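PDB 2DQ0: seryl-tRNA synthetase from Pyrococcus horikoshii, which catalyses the ATP-dependent attachment of serine to tRNA(Ser) and probably also charges tRNA(Sec) with serine. Local coordinates for residues Lys5-Asn10 / Glu32-Asp37; Arg49-Arg54 / Lys83-Leu88; Asn121-Ile126 / Arg339-Cys344; Trp319-Ile324 / Lys354-Glu359. One frame throughout, in Å; residues are numbered along the deposited sequence.

Interaction 1: Lys5-Asn10 / Glu32-Asp37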
# COMPACT_ATOMS: atom_id res chain seq x y z
N LYS A 5 -17.88 -12.05 -31.84
CA LYS A 5 -18.20 -13.24 -32.61
C LYS A 5 -19.18 -14.15 -31.87
O LYS A 5 -20.17 -14.62 -32.43
CB LYS A 5 -16.94 -14.05 -32.92
CG LYS A 5 -15.88 -13.32 -33.78
CD LYS A 5 -16.39 -13.01 -35.18
CE LYS A 5 -16.72 -14.28 -35.95
NZ LYS A 5 -15.53 -15.18 -36.10
N LEU A 6 -18.88 -14.39 -30.60
CA LEU A 6 -19.69 -15.26 -29.77
C LEU A 6 -21.15 -14.80 -29.62
O LEU A 6 -22.07 -15.62 -29.59
CB LEU A 6 -19.01 -15.41 -28.40
CG LEU A 6 -19.63 -16.38 -27.40
CD1 LEU A 6 -20.70 -15.67 -26.57
CD2 LEU A 6 -20.20 -17.58 -28.14
N ILE A 7 -21.36 -13.49 -29.54
CA ILE A 7 -22.73 -13.02 -29.41
C ILE A 7 -23.41 -13.09 -30.78
O ILE A 7 -24.63 -13.18 -30.88
CB ILE A 7 -22.80 -11.56 -28.82
CG1 ILE A 7 -22.27 -10.56 -29.84
CG2 ILE A 7 -21.99 -11.44 -27.52
CD1 ILE A 7 -23.32 -10.11 -30.84
N ARG A 8 -22.61 -13.05 -31.84
CA ARG A 8 -23.20 -13.12 -33.17
C ARG A 8 -23.55 -14.56 -33.51
O ARG A 8 -24.61 -14.83 -34.07
CB ARG A 8 -22.26 -12.54 -34.23
CG ARG A 8 -22.32 -11.03 -34.32
CD ARG A 8 -21.72 -10.50 -35.62
NE ARG A 8 -20.30 -10.81 -35.74
CZ ARG A 8 -19.36 -9.90 -35.99
NH1 ARG A 8 -18.09 -10.28 -36.08
NH2 ARG A 8 -19.68 -8.62 -36.14
N GLU A 9 -22.68 -15.49 -33.15
CA GLU A 9 -22.90 -16.89 -33.43
C GLU A 9 -23.70 -17.67 -32.40
O GLU A 9 -23.90 -18.88 -32.56
CB GLU A 9 -21.57 -17.58 -33.72
CG GLU A 9 -21.01 -17.18 -35.07
CD GLU A 9 -19.55 -17.55 -35.23
OE1 GLU A 9 -19.20 -18.70 -34.90
OE2 GLU A 9 -18.77 -16.69 -35.69
N ASN A 10 -24.15 -17.01 -31.33
CA ASN A 10 -25.00 -17.69 -30.34
C ASN A 10 -25.61 -16.82 -29.27
O ASN A 10 -25.43 -17.06 -28.08
CB ASN A 10 -24.28 -18.86 -29.66
CG ASN A 10 -25.28 -19.92 -29.16
OD1 ASN A 10 -24.89 -20.95 -28.59
ND2 ASN A 10 -26.58 -19.67 -29.37
N GLU A 32 -29.38 -5.49 -28.53
CA GLU A 32 -28.89 -4.15 -28.79
C GLU A 32 -27.54 -4.18 -29.52
O GLU A 32 -27.35 -3.48 -30.51
CB GLU A 32 -28.78 -3.36 -27.48
CG GLU A 32 -28.35 -1.89 -27.65
CD GLU A 32 -29.21 -1.09 -28.64
OE1 GLU A 32 -30.34 -1.51 -28.95
OE2 GLU A 32 -28.76 -0.02 -29.10
N ILE A 33 -26.62 -5.01 -29.05
CA ILE A 33 -25.31 -5.08 -29.69
C ILE A 33 -25.47 -5.66 -31.09
O ILE A 33 -24.73 -5.32 -32.02
CB ILE A 33 -24.30 -5.92 -28.85
CG1 ILE A 33 -24.51 -7.40 -29.09
CG2 ILE A 33 -24.47 -5.62 -27.35
CD1 ILE A 33 -23.75 -8.28 -28.11
N LEU A 34 -26.46 -6.54 -31.25
CA LEU A 34 -26.71 -7.15 -32.55
C LEU A 34 -27.19 -6.15 -33.59
O LEU A 34 -26.66 -6.12 -34.71
CB LEU A 34 -27.71 -8.29 -32.42
CG LEU A 34 -27.11 -9.59 -31.88
CD1 LEU A 34 -28.18 -10.66 -31.83
CD2 LEU A 34 -25.95 -10.02 -32.75
N LYS A 35 -28.18 -5.33 -33.24
CA LYS A 35 -28.70 -4.35 -34.18
C LYS A 35 -27.64 -3.29 -34.45
O LYS A 35 -27.62 -2.67 -35.52
CB LYS A 35 -30.01 -3.72 -33.66
CG LYS A 35 -29.89 -2.35 -33.02
CD LYS A 35 -30.80 -1.32 -33.69
CE LYS A 35 -32.27 -1.69 -33.53
NZ LYS A 35 -33.19 -0.78 -34.28
N LEU A 36 -26.74 -3.09 -33.48
CA LEU A 36 -25.69 -2.10 -33.65
C LEU A 36 -24.65 -2.69 -34.59
O LEU A 36 -24.17 -2.01 -35.49
CB LEU A 36 -25.04 -1.75 -32.31
CG LEU A 36 -25.72 -0.80 -31.34
CD1 LEU A 36 -24.76 -0.55 -30.17
CD2 LEU A 36 -26.07 0.52 -32.02
N ASP A 37 -24.30 -3.95 -34.35
CA ASP A 37 -23.31 -4.64 -35.16
C ASP A 37 -23.80 -4.66 -36.59
O ASP A 37 -23.04 -4.44 -37.52
CB ASP A 37 -23.12 -6.07 -34.65
CG ASP A 37 -21.93 -6.78 -35.29
OD1 ASP A 37 -20.80 -6.27 -35.16
OD2 ASP A 37 -22.12 -7.85 -35.90

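Interaction 2: Arg49-Arg54 / Lys83-Leu88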
# COMPACT_ATOMS: atom_id res chain seq x y z
N ARG A 49 -18.81 0.58 -51.22
CA ARG A 49 -19.61 0.87 -52.40
C ARG A 49 -19.15 2.23 -52.87
O ARG A 49 -18.93 2.44 -54.06
CB ARG A 49 -21.10 0.91 -52.02
CG ARG A 49 -22.09 0.23 -52.98
CD ARG A 49 -22.47 1.06 -54.22
NE ARG A 49 -22.72 2.47 -53.93
CZ ARG A 49 -23.53 2.92 -52.97
NH1 ARG A 49 -24.17 2.06 -52.20
NH2 ARG A 49 -23.68 4.23 -52.77
N LEU A 50 -19.00 3.15 -51.92
CA LEU A 50 -18.58 4.50 -52.25
C LEU A 50 -17.13 4.56 -52.71
O LEU A 50 -16.83 5.29 -53.64
CB LEU A 50 -18.81 5.44 -51.08
CG LEU A 50 -20.27 5.85 -50.86
CD1 LEU A 50 -20.37 6.72 -49.60
CD2 LEU A 50 -20.80 6.62 -52.10
N ARG A 51 -16.24 3.79 -52.08
CA ARG A 51 -14.84 3.80 -52.50
C ARG A 51 -14.77 3.36 -53.97
O ARG A 51 -14.03 3.96 -54.77
CB ARG A 51 -13.99 2.87 -51.60
CG ARG A 51 -13.78 3.45 -50.20
CD ARG A 51 -12.97 2.56 -49.27
NE ARG A 51 -11.74 2.10 -49.91
CZ ARG A 51 -11.52 0.84 -50.29
NH1 ARG A 51 -12.46 -0.09 -50.10
NH2 ARG A 51 -10.39 0.52 -50.90
N HIS A 52 -15.57 2.36 -54.32
CA HIS A 52 -15.63 1.84 -55.68
C HIS A 52 -16.14 2.89 -56.67
O HIS A 52 -15.64 3.00 -57.79
CB HIS A 52 -16.54 0.62 -55.74
CG HIS A 52 -16.56 -0.05 -57.07
ND1 HIS A 52 -15.67 -1.05 -57.42
CD2 HIS A 52 -17.34 0.16 -58.16
CE1 HIS A 52 -15.91 -1.43 -58.66
NE2 HIS A 52 -16.91 -0.72 -59.13
N GLU A 53 -17.16 3.64 -56.25
CA GLU A 53 -17.75 4.67 -57.09
C GLU A 53 -16.69 5.76 -57.33
O GLU A 53 -16.59 6.30 -58.43
CB GLU A 53 -18.98 5.27 -56.41
CG GLU A 53 -20.12 5.65 -57.37
CD GLU A 53 -20.94 4.45 -57.83
OE1 GLU A 53 -20.39 3.56 -58.53
OE2 GLU A 53 -22.15 4.39 -57.50
N ARG A 54 -15.92 6.06 -56.29
CA ARG A 54 -14.86 7.06 -56.37
C ARG A 54 -13.94 6.71 -57.53
O ARG A 54 -13.55 7.57 -58.31
CB ARG A 54 -14.07 7.11 -55.04
CG ARG A 54 -12.62 7.59 -55.15
CD ARG A 54 -12.06 8.15 -53.84
NE ARG A 54 -11.92 7.22 -52.71
CZ ARG A 54 -11.24 6.07 -52.76
NH1 ARG A 54 -10.66 5.69 -53.88
NH2 ARG A 54 -11.11 5.32 -51.68
N LYS A 83 -17.17 13.47 -48.85
CA LYS A 83 -17.95 14.04 -47.74
C LYS A 83 -18.73 12.94 -47.05
O LYS A 83 -18.75 12.85 -45.82
CB LYS A 83 -18.96 15.10 -48.26
CG LYS A 83 -19.95 15.63 -47.20
CD LYS A 83 -20.69 16.90 -47.69
CE LYS A 83 -21.75 17.42 -46.69
NZ LYS A 83 -23.02 16.62 -46.67
N ARG A 84 -19.33 12.09 -47.87
CA ARG A 84 -20.15 10.99 -47.38
C ARG A 84 -19.30 9.92 -46.70
O ARG A 84 -19.64 9.46 -45.61
CB ARG A 84 -20.96 10.39 -48.54
CG ARG A 84 -22.02 9.38 -48.09
CD ARG A 84 -22.92 9.97 -47.01
NE ARG A 84 -23.72 8.94 -46.35
CZ ARG A 84 -24.21 9.05 -45.12
NH1 ARG A 84 -23.99 10.16 -44.41
NH2 ARG A 84 -24.91 8.06 -44.59
N ILE A 85 -18.21 9.53 -47.37
CA ILE A 85 -17.30 8.52 -46.85
C ILE A 85 -16.86 8.88 -45.43
O ILE A 85 -16.91 8.05 -44.52
CB ILE A 85 -16.07 8.35 -47.81
CG1 ILE A 85 -16.38 7.30 -48.88
CG2 ILE A 85 -14.84 7.92 -47.03
CD1 ILE A 85 -15.26 7.06 -49.85
N GLY A 86 -16.44 10.13 -45.23
CA GLY A 86 -16.02 10.56 -43.92
C GLY A 86 -17.11 10.38 -42.88
O GLY A 86 -16.87 9.85 -41.79
N GLU A 87 -18.32 10.83 -43.21
CA GLU A 87 -19.46 10.72 -42.31
C GLU A 87 -19.69 9.28 -41.91
O GLU A 87 -19.79 8.96 -40.72
CB GLU A 87 -20.72 11.28 -42.96
CG GLU A 87 -20.74 12.80 -43.06
CD GLU A 87 -21.76 13.34 -44.06
OE1 GLU A 87 -21.82 14.58 -44.25
OE2 GLU A 87 -22.51 12.52 -44.66
N LEU A 88 -19.77 8.40 -42.89
CA LEU A 88 -19.97 6.99 -42.60
C LEU A 88 -18.86 6.49 -41.67
O LEU A 88 -19.12 5.80 -40.69
CB LEU A 88 -19.99 6.18 -43.90
CG LEU A 88 -21.23 6.54 -44.73
CD1 LEU A 88 -21.16 5.89 -46.13
CD2 LEU A 88 -22.48 6.09 -43.96

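Interaction 3: Asn121-Ile126 / Arg339-Cys344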
# COMPACT_ATOMS: atom_id res chain seq x y z
N ASN A 121 -25.75 -19.77 -1.02
CA ASN A 121 -26.42 -20.95 -0.48
C ASN A 121 -26.59 -22.04 -1.52
O ASN A 121 -26.96 -23.16 -1.18
CB ASN A 121 -27.78 -20.58 0.11
CG ASN A 121 -27.65 -19.73 1.36
OD1 ASN A 121 -27.83 -18.51 1.32
ND2 ASN A 121 -27.31 -20.38 2.47
N ASP A 122 -26.33 -21.71 -2.78
CA ASP A 122 -26.45 -22.68 -3.86
C ASP A 122 -25.07 -23.17 -4.31
O ASP A 122 -24.94 -23.99 -5.22
CB ASP A 122 -27.24 -22.07 -5.03
CG ASP A 122 -28.74 -22.01 -4.76
OD1 ASP A 122 -29.40 -21.07 -5.26
OD2 ASP A 122 -29.27 -22.91 -4.07
N ASN A 123 -24.04 -22.67 -3.65
CA ASN A 123 -22.71 -23.12 -4.00
C ASN A 123 -22.67 -24.60 -3.67
O ASN A 123 -23.32 -25.05 -2.72
CB ASN A 123 -21.66 -22.34 -3.21
CG ASN A 123 -21.45 -20.95 -3.76
OD1 ASN A 123 -22.08 -20.57 -4.75
ND2 ASN A 123 -20.57 -20.19 -3.13
N VAL A 124 -21.91 -25.37 -4.43
CA VAL A 124 -21.86 -26.79 -4.20
C VAL A 124 -20.55 -27.30 -3.65
O VAL A 124 -19.49 -27.11 -4.25
CB VAL A 124 -22.17 -27.56 -5.52
CG1 VAL A 124 -22.01 -29.04 -5.32
CG2 VAL A 124 -23.59 -27.24 -5.99
N PRO A 125 -20.59 -27.97 -2.49
CA PRO A 125 -19.39 -28.53 -1.85
C PRO A 125 -19.02 -29.73 -2.71
O PRO A 125 -19.91 -30.47 -3.11
CB PRO A 125 -19.89 -28.96 -0.47
CG PRO A 125 -21.08 -28.08 -0.23
CD PRO A 125 -21.75 -28.04 -1.59
N ILE A 126 -17.74 -29.93 -2.99
CA ILE A 126 -17.33 -31.04 -3.84
C ILE A 126 -16.19 -31.84 -3.28
O ILE A 126 -15.79 -32.84 -3.85
CB ILE A 126 -16.89 -30.54 -5.24
CG1 ILE A 126 -15.71 -29.57 -5.09
CG2 ILE A 126 -18.05 -29.85 -5.96
CD1 ILE A 126 -15.16 -29.10 -6.40
N ARG A 339 -13.37 -27.52 3.17
CA ARG A 339 -14.22 -28.14 2.17
C ARG A 339 -14.05 -27.21 0.96
O ARG A 339 -13.96 -25.99 1.13
CB ARG A 339 -15.68 -28.17 2.66
CG ARG A 339 -16.36 -26.81 2.70
CD ARG A 339 -17.79 -26.87 3.17
NE ARG A 339 -18.44 -25.61 2.82
CZ ARG A 339 -19.75 -25.43 2.69
NH1 ARG A 339 -20.23 -24.24 2.35
NH2 ARG A 339 -20.58 -26.44 2.91
N VAL A 340 -13.94 -27.74 -0.25
CA VAL A 340 -13.80 -26.83 -1.37
C VAL A 340 -15.14 -26.83 -2.08
O VAL A 340 -15.81 -27.85 -2.19
CB VAL A 340 -12.62 -27.17 -2.34
CG1 VAL A 340 -11.82 -28.33 -1.80
CG2 VAL A 340 -13.13 -27.39 -3.75
N VAL A 341 -15.51 -25.66 -2.56
CA VAL A 341 -16.80 -25.48 -3.17
C VAL A 341 -16.77 -25.02 -4.63
O VAL A 341 -15.86 -24.32 -5.04
CB VAL A 341 -17.60 -24.46 -2.31
CG1 VAL A 341 -18.78 -23.92 -3.07
CG2 VAL A 341 -18.05 -25.13 -1.02
N ASN A 342 -17.75 -25.46 -5.40
CA ASN A 342 -17.86 -25.01 -6.77
C ASN A 342 -18.90 -23.91 -6.68
O ASN A 342 -20.05 -24.13 -6.31
CB ASN A 342 -18.36 -26.12 -7.69
CG ASN A 342 -18.40 -25.69 -9.16
OD1 ASN A 342 -18.10 -24.53 -9.51
ND2 ASN A 342 -18.77 -26.63 -10.03
N ILE A 343 -18.48 -22.70 -6.99
CA ILE A 343 -19.36 -21.57 -6.90
C ILE A 343 -20.36 -21.55 -8.02
O ILE A 343 -20.01 -21.79 -9.17
CB ILE A 343 -18.53 -20.30 -6.85
CG1 ILE A 343 -17.75 -20.32 -5.53
CG2 ILE A 343 -19.42 -19.04 -7.02
CD1 ILE A 343 -16.74 -19.23 -5.42
N CYS A 344 -21.61 -21.28 -7.66
CA CYS A 344 -22.71 -21.26 -8.61
C CYS A 344 -22.79 -19.99 -9.46
O CYS A 344 -22.11 -18.99 -9.18
CB CYS A 344 -24.05 -21.53 -7.88
SG CYS A 344 -24.73 -20.24 -6.77

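Interaction 4: Trp319-Ile324 / Lys354-Glu359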
# COMPACT_ATOMS: atom_id res chain seq x y z
N TRP A 319 -5.03 -26.26 -15.74
CA TRP A 319 -4.33 -25.38 -14.82
C TRP A 319 -5.22 -25.01 -13.65
O TRP A 319 -4.79 -25.02 -12.48
CB TRP A 319 -3.84 -24.13 -15.54
CG TRP A 319 -2.45 -24.32 -16.02
CD1 TRP A 319 -2.03 -24.44 -17.32
CD2 TRP A 319 -1.32 -24.65 -15.20
NE1 TRP A 319 -0.71 -24.83 -17.35
CE2 TRP A 319 -0.25 -24.97 -16.07
CE3 TRP A 319 -1.12 -24.70 -13.81
CZ2 TRP A 319 1.01 -25.35 -15.60
CZ3 TRP A 319 0.14 -25.08 -13.34
CH2 TRP A 319 1.19 -25.40 -14.23
N HIS A 320 -6.47 -24.67 -13.97
CA HIS A 320 -7.45 -24.29 -12.98
C HIS A 320 -7.43 -25.37 -11.91
O HIS A 320 -7.33 -25.11 -10.71
CB HIS A 320 -8.85 -24.26 -13.61
CG HIS A 320 -9.91 -23.75 -12.68
ND1 HIS A 320 -11.26 -23.92 -12.93
CD2 HIS A 320 -9.83 -23.04 -11.53
CE1 HIS A 320 -11.96 -23.34 -11.97
NE2 HIS A 320 -11.12 -22.80 -11.11
N GLU A 321 -7.51 -26.59 -12.38
CA GLU A 321 -7.53 -27.71 -11.48
C GLU A 321 -6.25 -27.84 -10.66
O GLU A 321 -6.28 -28.33 -9.54
CB GLU A 321 -7.80 -28.96 -12.30
CG GLU A 321 -8.73 -29.92 -11.61
CD GLU A 321 -10.06 -29.29 -11.25
OE1 GLU A 321 -10.78 -28.84 -12.17
OE2 GLU A 321 -10.37 -29.26 -10.04
N LYS A 322 -5.12 -27.40 -11.21
CA LYS A 322 -3.87 -27.51 -10.46
C LYS A 322 -3.69 -26.42 -9.39
O LYS A 322 -3.23 -26.71 -8.28
CB LYS A 322 -2.65 -27.46 -11.37
CG LYS A 322 -2.50 -28.59 -12.36
CD LYS A 322 -1.23 -28.36 -13.17
CE LYS A 322 -1.14 -29.25 -14.39
NZ LYS A 322 -0.06 -28.80 -15.32
N ILE A 323 -4.06 -25.18 -9.72
CA ILE A 323 -3.88 -24.13 -8.74
C ILE A 323 -4.73 -24.32 -7.50
O ILE A 323 -4.23 -24.09 -6.38
CB ILE A 323 -4.09 -22.72 -9.34
CG1 ILE A 323 -5.54 -22.50 -9.74
CG2 ILE A 323 -3.16 -22.52 -10.52
CD1 ILE A 323 -5.72 -21.24 -10.57
N ILE A 324 -5.97 -24.76 -7.65
CA ILE A 324 -6.81 -25.00 -6.47
C ILE A 324 -6.18 -26.10 -5.59
O ILE A 324 -6.24 -26.03 -4.36
CB ILE A 324 -8.28 -25.41 -6.85
CG1 ILE A 324 -9.14 -25.54 -5.59
CG2 ILE A 324 -8.30 -26.72 -7.60
CD1 ILE A 324 -9.36 -24.26 -4.81
N LYS A 354 -15.44 -20.22 -14.23
CA LYS A 354 -15.68 -21.22 -13.19
C LYS A 354 -14.78 -20.87 -12.01
O LYS A 354 -13.65 -20.39 -12.19
CB LYS A 354 -15.34 -22.63 -13.70
CG LYS A 354 -15.57 -23.71 -12.68
CD LYS A 354 -15.28 -25.09 -13.23
CE LYS A 354 -15.68 -26.19 -12.27
NZ LYS A 354 -15.46 -27.53 -12.89
N LYS A 355 -15.28 -21.10 -10.80
CA LYS A 355 -14.51 -20.77 -9.61
C LYS A 355 -14.62 -21.77 -8.46
O LYS A 355 -15.71 -22.25 -8.15
CB LYS A 355 -14.92 -19.37 -9.14
CG LYS A 355 -14.26 -18.91 -7.84
CD LYS A 355 -14.08 -17.40 -7.81
CE LYS A 355 -15.37 -16.62 -7.82
NZ LYS A 355 -15.13 -15.20 -8.26
N TYR A 356 -13.49 -22.08 -7.85
CA TYR A 356 -13.46 -22.97 -6.69
C TYR A 356 -13.00 -22.15 -5.49
O TYR A 356 -12.09 -21.34 -5.61
CB TYR A 356 -12.47 -24.12 -6.88
CG TYR A 356 -12.85 -25.15 -7.91
CD1 TYR A 356 -11.92 -25.59 -8.84
CD2 TYR A 356 -14.12 -25.73 -7.92
CE1 TYR A 356 -12.23 -26.60 -9.75
CE2 TYR A 356 -14.45 -26.74 -8.83
CZ TYR A 356 -13.49 -27.17 -9.74
OH TYR A 356 -13.76 -28.18 -10.63
N ASP A 357 -13.63 -22.37 -4.35
CA ASP A 357 -13.25 -21.68 -3.12
C ASP A 357 -12.86 -22.69 -2.06
O ASP A 357 -13.38 -23.81 -2.00
CB ASP A 357 -14.43 -20.87 -2.55
CG ASP A 357 -14.61 -19.52 -3.23
OD1 ASP A 357 -14.06 -19.29 -4.32
OD2 ASP A 357 -15.35 -18.68 -2.65
N ILE A 358 -11.91 -22.32 -1.22
CA ILE A 358 -11.56 -23.19 -0.12
C ILE A 358 -12.15 -22.50 1.11
O ILE A 358 -11.73 -21.39 1.46
CB ILE A 358 -10.06 -23.30 0.08
CG1 ILE A 358 -9.42 -23.94 -1.15
CG2 ILE A 358 -9.79 -24.11 1.35
CD1 ILE A 358 -7.92 -24.15 -1.05
N GLU A 359 -13.14 -23.14 1.74
CA GLU A 359 -13.76 -22.58 2.94
C GLU A 359 -13.29 -23.41 4.09
O GLU A 359 -13.59 -24.59 4.17
CB GLU A 359 -15.29 -22.63 2.85
CG GLU A 359 -15.89 -21.71 1.78
CD GLU A 359 -17.36 -22.01 1.51
OE1 GLU A 359 -18.01 -21.26 0.75
OE2 GLU A 359 -17.87 -23.01 2.05

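Interaction 1: Lys5-Asn10 / Glu32-Asp37
I7 meets I33 and L34 where the short helix 4-9 packs across the base of the long coiled-coil arm, in the N-terminal tRNA-binding domain. The two helical segments are nearly perpendicular, at 99°, with axes 10.3 Å apart at closest approach. I7 and I33 reach toward each other tip to tip, CG1 of I7 lying 3.2 Å from CD1 of I33. The I7 and L34 side chains slide past each other in opposite directions, I7 CD1 3.3 Å from L34 CD2. In I7, CG1 sits between the backbone N and the carbonyl carbon (chi1 69°), which turns it toward the segment 32-37.

Beside this apolar patch R8 NH2 and D37 OD2 form a salt bridge, the side chains crossing at about a right angle. The guanidinium and carboxylate planes are 39° apart, and OD2 lies at the guanidinium edge. Its placement is doubtful, because the model brings it too close to a neighbouring atom. In the next shell, R41 makes a long, weak ion pair with D37, and Y102 of helix 72-103 packs on I33. One helical turn apart, K5 NZ and E9 OE2 form a salt bridge at 3.6 Å, while K5 CD borders the R8 guanidinium in its plane.

Interaction 2: Arg49-Arg54 / Lys83-Leu88
L50 packs against R84, I85 and L88 in the antiparallel coiled coil that forms the arm of the tRNA-binding domain. Helix segments 49-54 and 83-88 run at 159° to each other, their axes 10.3 Å apart at closest approach, and the nearest CA atoms belong to L50 and I85.

The apolar contacts centre on L50. Its CB faces I85 CG1 at 3.8 Å. One methyl, CD1, serves two partners: it meets L88 CD1 at 3.7 Å, the two side chains crossing at about a right angle, and it rests on the aliphatic part of R84, 3.5 Å from CG. That CG stands anti to the backbone N (chi1 -170°), against L50, and the chain then bends at chi2. I85 also reaches R51, with CD1 3.9 Å from R51 CG; the polar end of R51 bonds to N48. I81, one turn before I85, also touches L50, and I47 touches L88, so the apolar seam continues along both helices.

Within helix 72-103, K83, R84 and E87 form a salt-bridge network, the K83 bond being weak. R84 NH1 donates to E87 OE2 at 2.8 Å, in the guanidinium plane and on the anti side of the carboxylate, 21° out of the carboxylate plane.

Interaction 3: Asn121-Ile126 / Arg339-Cys344
The carboxamide of N123 is gripped by the 339-344 segment through its oxygen: C344 N donates to N123 OD1 at 3.0 Å in a nearly straight bond (176°), standing 50° out of the carbonyl plane. N123 ND2 lies 3.7 Å from I343 CG1, the two side chains running side by side, and bonds to D347. The other flat group, the R339 guanidinium, meets P125 obliquely, with NH2 3.6 Å from P125 CG; E359 and Q145 hold its nitrogens.

Beyond N123 the chains join as antiparallel strands. V124 and N342 are a hydrogen-bonded pair, V124 N donating to N342 O at 2.9 Å and N342 N to V124 O at 2.7 Å. P125, which has no N-H, fits the non-hydrogen-bonded pair with V341. I126 N then bonds to V340 O at 2.9 Å, and I126 CG1 packs on V340 CG2 at 3.6 Å. N123 CB rests on V341 CG1, which stands anti to the backbone N (chi1 164°).

Strand 124-129 thereby pairs antiparallel with strand 338-342 in the mixed sheet of the class II catalytic core. The far edge of strand 338-342 pairs with strand 354-362, through R339 with E359 and V341 with D357, while P115 packs on V124 and N342.

Interaction 4: Trp319-Ile324 / Lys354-Glu359
Y356 inserts between H320, E321 and I324, joining helix 316-333 to strand 354-362 of the mixed, mostly antiparallel sheet in the class II synthetase core. Helix and strand segments run almost in the same direction, 10° apart, with axes 9.7 Å from each other at closest approach.

The tyrosine can be followed outward from the strand. Its CB touches I324 CD1 at 3.7 Å, the side chains crossing at about a right angle; the same methyl reaches I358 CG1 two residues along the strand. CG, anti to the carbonyl carbon (chi1 -70°), carries the ring toward the helix, where CD1 comes 3.7 Å from H320 NE2 and lies over a face of the imidazole. The two rings form an offset stack, their centroids 4.9 Å apart and planes tilted by 21°. CE1 continues over the same imidazole toward its rim and also meets the carboxylate of E321, 3.3 Å from OE2. At the tip, OH accepts a hydrogen bond from K354 NZ at 2.9 Å; the hydroxyl also lies near E321 OE1, at a distance that allows at most a weak bond.

Two partners outside the segments hold these groups. H320 NE2 bonds to A374 O of the adjoining strand 367-376, which fixes the turn of the ring under the tyrosine, and K354 NZ is shared with S113.

E321 OE1 and K354 NZ are 4.9 Å apart, close enough that their opposite charges may polarise the tyrosine hydroxyl. Against the edge of the imidazole, in its plane, K354 CG lies 3.7 Å from H320 CE1.

The four contacts fall into two groups. Interactions 1 and 2 share helix 28-65 of the tRNA-binding arm, their centres 25 Å apart and their nearest atoms about 11 Å apart. Interactions 3 and 4 lie in the catalytic core with centres 11 Å apart, and they touch: R339 NH1 forms a salt bridge with E359 OE2 at 2.7 Å, and I126 CD1 packs on Y356 CE2 at 3.5 Å. This pair borders the active site. The side chains of K355 and I343 are about 6 and 8 Å from the bound seryl-adenylate analogue. Interaction 2, by contrast, is centred 56 Å from interaction 3, on the opposite side of the chain's centre.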